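Local coordinates for conserved hypothetical protein (Streptococcus pneumoniae, PDB 2GK4) that acts in pantothenate metabolism, probably as a CoaB-type phosphopantothenate–cysteine ligase of coenzyme A biosynthesis, at the interface of chains A and B. Coordinates in Å, arbitrary orientation; residue numbers count along the deposited sequence, not the author numbering. Chains: chain A/B, conserved hypothetical protein.

Contact 1: the interface of chains A and B. Residues chain A 113-115, 137; chain B 105, 108-109, 135.
The side-chain amide of B:Gln109 lies against the backbone N of A:Leu114, with NE2 3.0 Å from that N as modelled. Both nitrogens are donors and cannot bond, so the pair is doubtful as drawn. An amide turned by half a turn would place OE1 there as an acceptor. B:Gln109 belongs to helix 105-110 of its chain. Its side chain bends at chi2 (61°) and so brings the amide to A:Leu114. Within chain A, OD1 of A:Asn113 accepts the backbone N-H of A:Lys115 at 3.3 Å. The N-H comes from above the carbonyl plane of A:Asn113. This bond probably caps the start of the 3-10 helix 114-119. The amide planes of A:Asn113 and B:Gln109 stand steeply to each other, 77° apart.

The rest of the patch is apolar. A:Leu114 is inserted over helix 105-110 of chain B. Its methyl CD2 meets CG1 of B:Val108 at 3.6 Å, the two side chains crossing at about a right angle. Its CB is pressed tightly against CD1 of B:Leu105, at 3.5 Å. B:Leu105 holds its CG anti to the backbone N (chi1 -177°), and its two methyls serve different partners. CD1 touches both A:Leu114 and the ring of A:Phe137. It meets that ring at the edge, in plane, 3.8 Å from CE2. CD2 instead lies 4.0 Å from CG of the extended A:Lys115 chain.

Beneath this layer run the 133-140 strands of both chains. A:Phe137 and B:Val135 form an antiparallel bridge between them. Their side chains lie side by side and point the same way, towards the helices. The interface is two-fold symmetric, and each contact has a twin with the chains exchanged. CG2 of B:Val135 ends 3.9 Å from CD2 of A:Phe137.

Contact 2: the interface of chains A and B. Residues chain A 105, 132-134; chain B 115, 118, 137-139.
Backbone hydrogen bonds join A:Gln134 and B:Leu138 in both directions. The two residues form an antiparallel bridge between the 133-140 strands, and A:Val133 pairs with B:Lys139 next to it. A:Gln134 N donates to B:Leu138 O at 2.9 Å, with 159° at the hydrogen. The return bond, from B:Leu138 N to A:Gln134 O, is also 2.9 Å and straighter, at 172°. The strands of the two subunits thus continue as one sheet across the interface. This reciprocal pair fixes their register here.

Close packing of backbone atoms follows from the same pairing. B:Leu138 O also lies 3.4 Å from CA of A:Val133, and the valine methyl CG1 rests beside it. A:Glu132 O, just ahead of the strand, approaches CA of B:Lys139 at 3.5 Å. CB of B:Lys139 also lies near A:Glu132 O.

Apolar contacts cover the helix-facing side of the sheet. A:Val133 meets B:Leu118, from the 3-10 helix 114-118, with both of its methyls. CG2 touches CD1 of the leucine at 3.7 Å, while CD2 of the leucine spans both valine methyls. The two side chains approach at a slant. The forked ends therefore interlock, and neither residue relies on one methyl alone. A:Leu105 is placed a little further along, where its CD1 comes to the edge of the B:Phe137 ring. CD of B:Lys115 lies 4.3 Å from CD2 of A:Leu105, a loose approach.

Charged groups add little direct contact. A:Glu132 and B:Lys115 carry opposite charges but do not touch, so any attraction would be weak and long-range. On the other face of the sheet, CD1 of B:Leu138 lies 3.7 Å from the backbone oxygen of A:Gln134.

Contact 1: the interface of chains A and B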
# COMPACT_ATOMS: atom_id res chain seq x y z
N ASN A 113 19.66 0.22 -24.66
CA ASN A 113 18.74 1.34 -24.72
C ASN A 113 17.55 1.05 -23.80
O ASN A 113 16.70 0.22 -24.11
CB ASN A 113 18.26 1.60 -26.15
CG ASN A 113 17.46 2.90 -26.27
OD1 ASN A 113 17.11 3.54 -25.28
ND2 ASN A 113 17.18 3.30 -27.50
N LEU A 114 17.54 1.73 -22.68
CA LEU A 114 16.57 1.46 -21.60
C LEU A 114 15.12 1.76 -21.99
O LEU A 114 14.18 1.24 -21.38
CB LEU A 114 16.97 2.27 -20.38
CG LEU A 114 17.91 1.64 -19.34
CD1 LEU A 114 18.88 0.62 -19.85
CD2 LEU A 114 18.59 2.69 -18.44
N LYS A 115 14.94 2.60 -23.00
CA LYS A 115 13.59 2.88 -23.49
C LYS A 115 12.91 1.60 -24.02
O LYS A 115 11.67 1.53 -24.06
CB LYS A 115 13.61 4.02 -24.53
CG LYS A 115 14.11 5.32 -23.92
CD LYS A 115 13.90 6.59 -24.79
CE LYS A 115 14.50 7.80 -24.05
NZ LYS A 115 14.89 8.91 -24.97
N PHE A 137 10.45 0.08 -13.91
CA PHE A 137 10.28 1.23 -14.81
C PHE A 137 8.83 1.68 -14.70
O PHE A 137 7.92 0.85 -14.75
CB PHE A 137 10.61 0.84 -16.25
CG PHE A 137 12.07 0.45 -16.44
CD1 PHE A 137 12.49 -0.86 -16.18
CD2 PHE A 137 13.02 1.42 -16.79
CE1 PHE A 137 13.85 -1.22 -16.31
CE2 PHE A 137 14.39 1.07 -16.93
CZ PHE A 137 14.80 -0.24 -16.68
N LEU B 105 14.80 8.18 -15.83
CA LEU B 105 15.47 7.27 -16.76
C LEU B 105 16.75 7.85 -17.36
O LEU B 105 17.72 7.13 -17.56
CB LEU B 105 14.52 6.91 -17.90
CG LEU B 105 14.96 5.90 -18.96
CD1 LEU B 105 15.26 4.53 -18.33
CD2 LEU B 105 13.87 5.78 -20.00
N VAL B 108 19.70 7.35 -15.26
CA VAL B 108 20.06 5.93 -15.25
C VAL B 108 20.76 5.57 -16.55
O VAL B 108 21.79 4.91 -16.55
CB VAL B 108 18.81 5.04 -15.02
CG1 VAL B 108 19.20 3.56 -15.04
CG2 VAL B 108 18.16 5.39 -13.70
N GLN B 109 20.20 6.03 -17.66
CA GLN B 109 20.77 5.77 -18.97
C GLN B 109 22.21 6.28 -19.00
O GLN B 109 23.10 5.59 -19.52
CB GLN B 109 19.93 6.46 -20.05
CG GLN B 109 20.38 6.15 -21.48
CD GLN B 109 20.30 4.68 -21.83
OE1 GLN B 109 21.32 4.00 -21.90
NE2 GLN B 109 19.10 4.18 -22.06
N VAL B 135 12.56 5.32 -12.62
CA VAL B 135 13.17 4.01 -12.39
C VAL B 135 13.34 3.84 -10.89
O VAL B 135 13.93 4.70 -10.24
CB VAL B 135 14.56 3.90 -13.10
CG1 VAL B 135 15.14 2.52 -12.92
CG2 VAL B 135 14.45 4.28 -14.58

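Contact 2: the interface of chains A and B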
# COMPACT_ATOMS: atom_id res chain seq x y z
N LEU A 105 18.33 -6.51 -12.09
CA LEU A 105 19.37 -5.54 -12.46
C LEU A 105 20.22 -6.00 -13.67
O LEU A 105 20.61 -5.17 -14.50
CB LEU A 105 20.29 -5.26 -11.27
CG LEU A 105 21.35 -4.15 -11.45
CD1 LEU A 105 20.72 -2.78 -11.62
CD2 LEU A 105 22.34 -4.16 -10.28
N GLU A 132 20.02 -9.79 -6.55
CA GLU A 132 20.27 -8.91 -5.42
C GLU A 132 19.52 -7.59 -5.57
O GLU A 132 19.23 -6.91 -4.59
CB GLU A 132 21.76 -8.64 -5.25
CG GLU A 132 22.35 -9.28 -3.98
CD GLU A 132 21.74 -8.70 -2.70
OE1 GLU A 132 21.64 -7.45 -2.57
OE2 GLU A 132 21.35 -9.51 -1.82
N VAL A 133 19.24 -7.21 -6.81
CA VAL A 133 18.61 -5.92 -7.08
C VAL A 133 17.52 -6.11 -8.12
O VAL A 133 17.72 -6.82 -9.11
CB VAL A 133 19.65 -4.87 -7.57
CG1 VAL A 133 18.98 -3.54 -7.97
CG2 VAL A 133 20.68 -4.58 -6.50
N GLN A 134 16.36 -5.50 -7.89
CA GLN A 134 15.33 -5.48 -8.93
C GLN A 134 15.02 -4.02 -9.32
O GLN A 134 15.25 -3.10 -8.54
CB GLN A 134 14.12 -6.33 -8.52
CG GLN A 134 14.45 -7.85 -8.47
CD GLN A 134 13.27 -8.75 -8.06
OE1 GLN A 134 12.30 -8.29 -7.46
NE2 GLN A 134 13.37 -10.05 -8.36
N LYS B 115 25.40 0.06 -10.16
CA LYS B 115 25.57 -0.23 -8.74
C LYS B 115 25.71 1.06 -7.90
O LYS B 115 25.56 1.02 -6.68
CB LYS B 115 26.73 -1.21 -8.53
CG LYS B 115 26.51 -2.57 -9.22
CD LYS B 115 26.06 -3.66 -8.25
CE LYS B 115 27.25 -4.22 -7.45
NZ LYS B 115 26.91 -5.41 -6.62
N LEU B 118 22.65 2.34 -5.65
CA LEU B 118 22.30 1.49 -4.52
C LEU B 118 22.78 2.05 -3.18
O LEU B 118 22.55 1.43 -2.14
CB LEU B 118 22.81 0.06 -4.74
CG LEU B 118 22.51 -0.52 -6.13
CD1 LEU B 118 23.23 -1.84 -6.34
CD2 LEU B 118 21.01 -0.67 -6.38
N PHE B 137 14.88 1.49 -7.92
CA PHE B 137 15.77 0.38 -7.55
C PHE B 137 15.39 -0.17 -6.19
O PHE B 137 15.25 0.58 -5.22
CB PHE B 137 17.23 0.85 -7.51
CG PHE B 137 17.77 1.27 -8.85
CD1 PHE B 137 17.56 2.56 -9.33
CD2 PHE B 137 18.52 0.38 -9.64
CE1 PHE B 137 18.05 2.94 -10.60
CE2 PHE B 137 19.02 0.76 -10.90
CZ PHE B 137 18.79 2.05 -11.37
N LEU B 138 15.24 -1.49 -6.11
CA LEU B 138 14.94 -2.14 -4.86
C LEU B 138 16.02 -3.17 -4.59
O LEU B 138 16.46 -3.85 -5.51
CB LEU B 138 13.57 -2.80 -4.89
CG LEU B 138 12.36 -1.93 -5.28
CD1 LEU B 138 12.13 -2.09 -6.77
CD2 LEU B 138 11.09 -2.35 -4.53
N LYS B 139 16.44 -3.30 -3.34
CA LYS B 139 17.40 -4.36 -3.02
C LYS B 139 16.81 -5.45 -2.13
O LYS B 139 15.86 -5.21 -1.37
CB LYS B 139 18.67 -3.79 -2.40
CG LYS B 139 18.47 -3.06 -1.10
CD LYS B 139 19.80 -2.88 -0.36
CE LYS B 139 19.66 -1.87 0.79
NZ LYS B 139 18.78 -2.36 1.90

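Contact 1 and contact 2 have centres of their C-alpha atoms about 14 Å apart and belong to one two-fold interface. Both use strand 133-140 of each chain, helix 105-110 and the 3-10 helix that starts at residue 114. Residues 105, 115 and 137 occur in both, with the chains exchanged. The bridges 137 to 135, 134 to 138 and 133 to 139 share one antiparallel register. Contact 2 supplies inter-strand hydrogen bonds, and contact 1 mainly the packing of helices over the sheet. Together they suggest a dimer built by sheet continuation, though the assembly may not be the biological one.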